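Local coordinates for cytosolic malate dehydrogenase (Trichomonas vaginalis, PDB 4UUO), which probably interconverts malate and oxaloacetate using NAD as cofactor, at residues F21-G26 against C58-V63. Numbering follows the deposited sequence.
Sequences FRIAKG and CAFPNV
This is apolar helix-to-loop packing in the Rossmann-type NAD-binding domain: the C-terminal end of helix 14-25, whose N-terminal turn carries part of the predicted NAD-binding glycine-rich segment, meets the connection from helix 45-58 to edge strand 63-69. No hydrogen bond joins the segments. Helical geometry runs through Lys25; Gly26 (phi 116°) is C-prime of a Schellman motif, with a weak Gly26 N to Ile23 O bond (3.1 Å) and Asp27 N paired with Arg22 O. In the loop, Ala59 (phi 61°) leaves helical geometry, and Phe60 to Val63 form a type I turn, Val63 N to Phe60 O 3.3 Å. Register follows from CA separations: Ala24–Val63 5.5 Å, Lys25–Phe60 5.8 Å, Gly26–Asn62 5.9 Å. Phe60 (chi1 m) lays its ring against the helix end, with Lys25 CA 4.0 Å from the centroid and 7° off the normal, a CH-pi contact. Ala24 CB touches Phe60 CD2 at 3.9 Å and Val63 CG2 at 3.5 Å. Asn62 CB lies 3.3 Å from Ala24 O, and Asn62 ND2 is hydrogen-bonded to Arg32 O. One turn back along helix 14-25, Phe21 meets Cys58 in an oblique sulfur-aromatic contact, Cys58 SG lying 3.5 Å from Phe21 CE1.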
ATOM      1  N   PHE A  21      -5.245  -3.383   1.973  1.00104.45           N
ATOM      2  CA  PHE A  21      -4.101  -4.044   2.586  1.00100.71           C
ATOM      3  C   PHE A  21      -3.610  -3.327   3.840  1.00 92.05           C
ATOM      4  O   PHE A  21      -3.051  -3.953   4.744  1.00 88.66           O
ATOM      5  CB  PHE A  21      -2.973  -4.182   1.563  1.00 90.74           C
ATOM      6  CG  PHE A  21      -3.287  -5.149   0.458  1.00 86.63           C
ATOM      7  CD1 PHE A  21      -3.042  -6.504   0.616  1.00 83.16           C
ATOM      8  CD2 PHE A  21      -3.854  -4.706  -0.728  1.00 91.31           C
ATOM      9  CE1 PHE A  21      -3.345  -7.403  -0.396  1.00 92.98           C
ATOM     10  CE2 PHE A  21      -4.162  -5.594  -1.746  1.00 84.82           C
ATOM     11  CZ  PHE A  21      -3.907  -6.946  -1.581  1.00 95.29           C
ATOM     12  N   ARG A  22      -3.829  -2.019   3.903  1.00 89.77           N
ATOM     13  CA  ARG A  22      -3.512  -1.282   5.118  1.00 89.90           C
ATOM     14  C   ARG A  22      -4.475  -1.659   6.239  1.00 96.62           C
ATOM     15  O   ARG A  22      -4.057  -1.918   7.367  1.00 98.28           O
ATOM     16  CB  ARG A  22      -3.557   0.218   4.866  1.00 91.00           C
ATOM     17  CG  ARG A  22      -2.451   0.726   3.973  1.00 87.66           C
ATOM     18  CD  ARG A  22      -2.247   2.212   4.190  1.00 84.29           C
ATOM     19  NE  ARG A  22      -1.691   2.481   5.511  1.00 80.66           N
ATOM     20  CZ  ARG A  22      -1.483   3.696   6.001  1.00 76.94           C
ATOM     21  NH1 ARG A  22      -1.791   4.762   5.278  1.00 84.95           N
ATOM     22  NH2 ARG A  22      -0.969   3.847   7.214  1.00 96.67           N
ATOM     23  N   ILE A  23      -5.766  -1.690   5.915  1.00 88.64           N
ATOM     24  CA  ILE A  23      -6.797  -2.051   6.880  1.00102.27           C
ATOM     25  C   ILE A  23      -6.595  -3.485   7.356  1.00112.94           C
ATOM     26  O   ILE A  23      -6.712  -3.785   8.549  1.00118.59           O
ATOM     27  CB  ILE A  23      -8.206  -1.894   6.273  1.00100.55           C
ATOM     28  CG1 ILE A  23      -8.483  -0.424   5.961  1.00 89.77           C
ATOM     29  CG2 ILE A  23      -9.273  -2.449   7.211  1.00 92.37           C
ATOM     30  CD1 ILE A  23      -9.739  -0.217   5.176  1.00 92.34           C
ATOM     31  N   ALA A  24      -6.274  -4.358   6.407  1.00 96.28           N
ATOM     32  CA  ALA A  24      -6.077  -5.773   6.677  1.00101.75           C
ATOM     33  C   ALA A  24      -4.845  -6.027   7.548  1.00106.89           C
ATOM     34  O   ALA A  24      -4.829  -6.948   8.366  1.00109.08           O
ATOM     35  CB  ALA A  24      -5.963  -6.534   5.366  1.00114.78           C
ATOM     36  N   LYS A  25      -3.811  -5.215   7.359  1.00105.35           N
ATOM     37  CA  LYS A  25      -2.601  -5.320   8.163  1.00 98.49           C
ATOM     38  C   LYS A  25      -2.900  -4.963   9.622  1.00100.20           C
ATOM     39  O   LYS A  25      -2.297  -5.509  10.548  1.00107.92           O
ATOM     40  CB  LYS A  25      -1.507  -4.410   7.599  1.00 98.31           C
ATOM     41  CG  LYS A  25      -0.172  -4.564   8.292  1.00116.92           C
ATOM     42  CD  LYS A  25       0.667  -3.312   8.154  1.00120.92           C
ATOM     43  CE  LYS A  25       1.812  -3.339   9.153  1.00136.62           C
ATOM     44  NZ  LYS A  25       1.309  -3.550  10.542  1.00140.39           N
ATOM     45  N   GLY A  26      -3.844  -4.044   9.814  1.00 86.50           N
ATOM     46  CA  GLY A  26      -4.263  -3.635  11.140  1.00 94.06           C
ATOM     47  C   GLY A  26      -3.941  -2.180  11.414  1.00 96.76           C
ATOM     48  O   GLY A  26      -3.858  -1.760  12.571  1.00 94.43           O
ATOM     49  N   CYS A  58      -0.729 -12.440   1.499  1.00 82.51           N
ATOM     50  CA  CYS A  58      -0.075 -11.545   2.448  1.00 74.07           C
ATOM     51  C   CYS A  58       0.078 -12.176   3.827  1.00 93.27           C
ATOM     52  O   CYS A  58       1.001 -11.834   4.572  1.00 94.03           O
ATOM     53  CB  CYS A  58      -0.850 -10.243   2.569  1.00 71.86           C
ATOM     54  SG  CYS A  58      -0.726  -9.214   1.120  1.00 97.46           S
ATOM     55  N   ALA A  59      -0.844 -13.082   4.154  1.00105.71           N
ATOM     56  CA  ALA A  59      -0.822 -13.842   5.405  1.00 93.15           C
ATOM     57  C   ALA A  59      -0.904 -12.930   6.624  1.00 98.65           C
ATOM     58  O   ALA A  59      -0.118 -13.050   7.565  1.00 98.28           O
ATOM     59  CB  ALA A  59       0.420 -14.716   5.473  1.00 87.69           C
ATOM     60  N   PHE A  60      -1.866 -12.015   6.595  1.00105.96           N
ATOM     61  CA  PHE A  60      -2.115 -11.120   7.714  1.00108.69           C
ATOM     62  C   PHE A  60      -2.911 -11.815   8.809  1.00118.96           C
ATOM     63  O   PHE A  60      -4.047 -12.227   8.582  1.00126.92           O
ATOM     64  CB  PHE A  60      -2.863  -9.879   7.237  1.00104.75           C
ATOM     65  CG  PHE A  60      -2.032  -8.960   6.402  1.00106.43           C
ATOM     66  CD1 PHE A  60      -0.732  -8.665   6.767  1.00111.00           C
ATOM     67  CD2 PHE A  60      -2.546  -8.392   5.251  1.00109.38           C
ATOM     68  CE1 PHE A  60       0.042  -7.816   6.005  1.00102.74           C
ATOM     69  CE2 PHE A  60      -1.778  -7.541   4.486  1.00113.27           C
ATOM     70  CZ  PHE A  60      -0.478  -7.256   4.865  1.00106.24           C
ATOM     71  N   PRO A  61      -2.317 -11.950  10.005  1.00113.59           N
ATOM     72  CA  PRO A  61      -3.059 -12.544  11.122  1.00107.18           C
ATOM     73  C   PRO A  61      -4.238 -11.672  11.543  1.00100.86           C
ATOM     74  O   PRO A  61      -5.241 -12.188  12.029  1.00 96.74           O
ATOM     75  CB  PRO A  61      -2.008 -12.634  12.237  1.00 98.71           C
ATOM     76  CG  PRO A  61      -0.969 -11.635  11.870  1.00 95.35           C
ATOM     77  CD  PRO A  61      -0.932 -11.614  10.374  1.00 99.14           C
ATOM     78  N   ASN A  62      -4.122 -10.365  11.321  1.00102.23           N
ATOM     79  CA  ASN A  62      -5.151  -9.408  11.711  0.59106.86           C
ATOM     80  C   ASN A  62      -6.463  -9.588  10.944  1.00111.41           C
ATOM     81  O   ASN A  62      -7.500  -9.047  11.330  1.00129.91           O
ATOM     82  CB  ASN A  62      -4.627  -7.979  11.519  0.59103.04           C
ATOM     83  CG  ASN A  62      -5.595  -6.926  12.020  0.59100.62           C
ATOM     84  OD1 ASN A  62      -6.425  -6.420  11.265  0.59 79.38           O
ATOM     85  ND2 ASN A  62      -5.496  -6.594  13.305  0.59112.70           N
ATOM     86  N   VAL A  63      -6.420 -10.344   9.851  1.00 97.46           N
ATOM     87  CA  VAL A  63      -7.615 -10.541   9.028  1.00 99.33           C
ATOM     88  C   VAL A  63      -8.469 -11.723   9.493  1.00100.63           C
ATOM     89  O   VAL A  63      -8.121 -12.887   9.276  1.00104.75           O
ATOM     90  CB  VAL A  63      -7.253 -10.747   7.542  1.00 93.89           C
ATOM     91  CG1 VAL A  63      -8.511 -10.982   6.714  1.00 76.19           C
ATOM     92  CG2 VAL A  63      -6.490  -9.548   7.014  1.00 82.29           C
TER